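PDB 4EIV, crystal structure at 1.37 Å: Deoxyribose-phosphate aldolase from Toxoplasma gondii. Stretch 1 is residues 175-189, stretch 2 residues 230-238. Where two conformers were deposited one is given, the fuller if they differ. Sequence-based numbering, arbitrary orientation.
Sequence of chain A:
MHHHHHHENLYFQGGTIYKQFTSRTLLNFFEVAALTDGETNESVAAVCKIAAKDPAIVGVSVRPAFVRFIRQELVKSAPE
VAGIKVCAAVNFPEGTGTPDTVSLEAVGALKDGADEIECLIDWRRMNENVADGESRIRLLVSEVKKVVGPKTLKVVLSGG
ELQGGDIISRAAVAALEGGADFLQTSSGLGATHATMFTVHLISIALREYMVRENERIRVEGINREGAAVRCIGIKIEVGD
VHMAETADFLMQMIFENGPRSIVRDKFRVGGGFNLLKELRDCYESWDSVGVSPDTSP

Stretch 1, residues 175-189: ALEGGADFLQTSSGL
Stretch 2 230-238: RCIGIKIEV

How does the helix end meet stretch 2? Leu 176 (m, t) packs CD2 on Ile 232 CG2 at 3.7 Å. Helix 175-178 closes in a Schellman motif at Gly 179 (phi/psi 111/16), which suits glycine because a CB would jam against the preceding carbonyl. Arg 230, chi p, t, t, -82°, reaches in to donate from NH2 to Leu 176 O (2.9 Å) and Ala 180 O (2.8 Å).

Why is Gly 233 a glycine? The Phe 182 ring (phi/psi -145/146, chi1 -101°, chi2 82°) covers it, Gly 233 CA lying 3.6 Å from the ring centroid; a CB would clash with CZ.

What pairs the strands? Strand 182-184 and the strand that starts at Gly 233 run parallel, 19° apart, with Phe 182, Leu 183 and Gln 184 opposite Gly 233, Ile 234 and Lys 235. Phe 182, Gln 184 and Lys 235 share one sheet face, Leu 183 and Ile 234 the other. Gly 233 N-Asp 181 O and Leu 183 N-Gly 233 O are hydrogen bonds of 2.9 Å; Lys 235 N-Leu 183 O is 2.8 Å, Thr 185 N-Lys 235 O 3.0 Å.

How does the contact finish? Beyond extended, all-t Lys 235, Glu 237 (t, m, 133°) has its CA-to-CB bond toward stretch 1. Thr 185 (p) accepts Glu 237 N at OG1 (3.0 Å) and donates to Ser 186 OG (2.8 Å), which donates to Glu 237 OE2 (2.7 Å). Together the stretches bury 783 Å².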

# COMPACT_ATOMS: atom_id res chain seq x y z
N ALA A 175 -6.83 26.52 -2.03
CA ALA A 175 -6.13 25.90 -0.91
C ALA A 175 -4.78 25.36 -1.38
O ALA A 175 -3.79 25.48 -0.67
CB ALA A 175 -6.98 24.78 -0.35
N LEU A 176 -4.75 24.76 -2.57
CA LEU A 176 -3.50 24.28 -3.16
C LEU A 176 -2.54 25.45 -3.40
O LEU A 176 -1.36 25.38 -3.06
CB LEU A 176 -3.75 23.51 -4.46
CG LEU A 176 -4.51 22.20 -4.26
CD1 LEU A 176 -4.96 21.66 -5.62
CD2 LEU A 176 -3.68 21.15 -3.48
N GLU A 177 -3.05 26.53 -4.01
CA GLU A 177 -2.21 27.70 -4.28
C GLU A 177 -1.70 28.32 -2.99
O GLU A 177 -0.60 28.87 -2.96
CB GLU A 177 -2.99 28.73 -5.11
CG GLU A 177 -3.31 28.25 -6.52
CD GLU A 177 -4.25 29.15 -7.32
OE1 GLU A 177 -4.94 30.01 -6.72
OE2 GLU A 177 -4.33 28.96 -8.55
N GLY A 178 -2.49 28.24 -1.93
CA GLY A 178 -2.09 28.75 -0.64
C GLY A 178 -1.01 27.94 0.05
O GLY A 178 -0.40 28.41 1.01
N GLY A 179 -0.76 26.71 -0.41
CA GLY A 179 0.25 25.84 0.19
C GLY A 179 -0.24 24.61 0.93
O GLY A 179 0.50 24.01 1.69
N ALA A 180 -1.49 24.19 0.75
CA ALA A 180 -1.98 22.98 1.39
C ALA A 180 -1.09 21.77 1.09
O ALA A 180 -0.67 21.57 -0.04
CB ALA A 180 -3.39 22.67 0.91
N ASP A 181 -0.81 20.97 2.12
CA ASP A 181 -0.18 19.66 1.93
C ASP A 181 -1.18 18.52 1.70
O ASP A 181 -0.79 17.47 1.20
CB ASP A 181 0.65 19.30 3.16
CG ASP A 181 1.73 20.30 3.43
OD1 ASP A 181 2.64 20.52 2.56
OD2 ASP A 181 1.72 20.89 4.53
N PHE A 182 -2.42 18.71 2.13
CA PHE A 182 -3.53 17.77 2.00
C PHE A 182 -4.80 18.58 1.79
O PHE A 182 -4.96 19.65 2.40
CB PHE A 182 -3.76 16.96 3.30
CG PHE A 182 -3.19 15.55 3.30
CD1 PHE A 182 -1.85 15.31 3.58
CD2 PHE A 182 -4.05 14.47 3.14
CE1 PHE A 182 -1.38 13.99 3.63
CE2 PHE A 182 -3.58 13.19 3.16
CZ PHE A 182 -2.28 12.94 3.44
N LEU A 183 -5.73 18.03 1.01
CA LEU A 183 -7.09 18.55 0.89
C LEU A 183 -8.01 17.57 1.60
O LEU A 183 -8.02 16.38 1.29
CB LEU A 183 -7.52 18.68 -0.56
CG LEU A 183 -6.70 19.67 -1.38
CD1 LEU A 183 -7.23 19.73 -2.82
CD2 LEU A 183 -6.69 21.07 -0.74
N GLN A 184 -8.73 18.08 2.60
CA GLN A 184 -9.64 17.31 3.39
C GLN A 184 -11.04 17.73 2.98
O GLN A 184 -11.37 18.91 2.92
CB GLN A 184 -9.38 17.56 4.88
CG GLN A 184 -10.38 16.87 5.81
CD GLN A 184 -9.99 16.95 7.29
OE1 GLN A 184 -8.81 17.03 7.62
NE2 GLN A 184 -10.99 16.94 8.15
N THR A 185 -11.89 16.75 2.72
CA THR A 185 -13.21 17.04 2.19
C THR A 185 -14.09 17.90 3.08
O THR A 185 -14.78 18.77 2.62
CB THR A 185 -14.01 15.72 1.92
OG1 THR A 185 -14.12 14.93 3.12
CG2 THR A 185 -13.36 14.90 0.82
N SER A 186 -14.05 17.63 4.37
CA SER A 186 -15.13 18.09 5.27
C SER A 186 -14.68 17.97 6.70
O SER A 186 -13.73 17.24 7.03
CB SER A 186 -16.41 17.26 5.02
OG SER A 186 -16.11 15.87 4.91
N SER A 187 -15.31 18.77 7.55
CA SER A 187 -14.95 18.93 8.95
C SER A 187 -15.17 17.79 9.93
O SER A 187 -14.41 17.64 10.89
CB SER A 187 -15.75 20.11 9.49
OG SER A 187 -15.96 19.90 10.87
N GLY A 188 -16.26 17.06 9.74
CA GLY A 188 -16.66 16.01 10.68
C GLY A 188 -17.76 16.52 11.61
O GLY A 188 -18.69 15.79 11.97
N LEU A 189 -17.65 17.77 12.03
CA LEU A 189 -18.66 18.36 12.88
C LEU A 189 -19.83 18.88 12.05
O LEU A 189 -20.84 19.33 12.61
CB LEU A 189 -18.08 19.54 13.66
CG LEU A 189 -16.97 19.18 14.64
CD1 LEU A 189 -16.46 20.45 15.33
CD2 LEU A 189 -17.47 18.18 15.67
N ARG A 230 5.13 19.36 -5.61
CA ARG A 230 5.25 18.81 -4.26
C ARG A 230 4.18 17.73 -4.03
O ARG A 230 3.19 17.67 -4.77
CB ARG A 230 5.14 19.92 -3.22
CG ARG A 230 3.73 20.53 -3.10
CD ARG A 230 3.67 21.74 -2.16
NE ARG A 230 2.29 22.10 -1.86
CZ ARG A 230 1.50 22.83 -2.64
NH1 ARG A 230 1.95 23.28 -3.81
NH2 ARG A 230 0.23 23.10 -2.25
N CYS A 231 4.39 16.91 -3.00
CA CYS A 231 3.48 15.82 -2.66
C CYS A 231 2.27 16.40 -1.98
O CYS A 231 2.41 17.14 -1.00
CB CYS A 231 4.17 14.84 -1.70
SG CYS A 231 3.15 13.42 -1.20
N ILE A 232 1.08 16.07 -2.49
CA ILE A 232 -0.18 16.56 -1.90
C ILE A 232 -1.16 15.41 -1.73
O ILE A 232 -1.40 14.63 -2.65
CB ILE A 232 -0.80 17.72 -2.70
CG1 ILE A 232 0.22 18.87 -2.82
CG2 ILE A 232 -2.07 18.22 -2.00
CD1 ILE A 232 -0.13 19.93 -3.84
N GLY A 233 -1.71 15.29 -0.54
CA GLY A 233 -2.62 14.22 -0.26
C GLY A 233 -4.08 14.60 -0.25
O GLY A 233 -4.46 15.77 -0.30
N ILE A 234 -4.92 13.57 -0.23
CA ILE A 234 -6.36 13.75 -0.07
C ILE A 234 -6.81 12.98 1.17
O ILE A 234 -6.42 11.84 1.39
CB ILE A 234 -7.20 13.30 -1.29
CG1 ILE A 234 -8.66 13.70 -1.12
CG2 ILE A 234 -7.14 11.81 -1.46
CD1 ILE A 234 -9.51 13.38 -2.32
N LYS A 235 -7.61 13.66 1.99
CA LYS A 235 -8.25 13.07 3.16
C LYS A 235 -9.76 13.06 2.95
O LYS A 235 -10.37 14.12 2.76
CB LYS A 235 -7.90 13.83 4.45
CG LYS A 235 -8.65 13.35 5.67
CD LYS A 235 -8.11 13.88 6.97
CE LYS A 235 -8.99 13.50 8.14
NZ LYS A 235 -8.41 13.94 9.45
N ILE A 236 -10.34 11.86 2.96
CA ILE A 236 -11.76 11.64 2.79
C ILE A 236 -12.35 11.51 4.18
O ILE A 236 -12.06 10.56 4.91
CB ILE A 236 -12.03 10.41 1.93
CG1 ILE A 236 -11.37 10.55 0.55
CG2 ILE A 236 -13.51 10.18 1.76
CD1 ILE A 236 -11.56 9.38 -0.40
N GLU A 237 -13.08 12.55 4.59
CA GLU A 237 -13.74 12.60 5.91
C GLU A 237 -15.17 12.11 5.72
O GLU A 237 -15.93 12.70 4.95
CB GLU A 237 -13.65 14.01 6.50
CG GLU A 237 -14.12 14.15 7.95
CD GLU A 237 -15.62 14.13 8.12
OE1 GLU A 237 -16.07 13.41 9.02
OE2 GLU A 237 -16.33 14.84 7.35
N VAL A 238 -15.50 11.00 6.37
CA VAL A 238 -16.74 10.28 6.10
C VAL A 238 -17.79 10.39 7.16
O VAL A 238 -18.83 9.72 7.07
CB VAL A 238 -16.46 8.78 5.80
CG1 VAL A 238 -15.47 8.64 4.63
CG2 VAL A 238 -15.94 8.06 7.03
O HOH W 1 1.73 16.23 1.70
O HOH W 2 3.53 19.21 0.20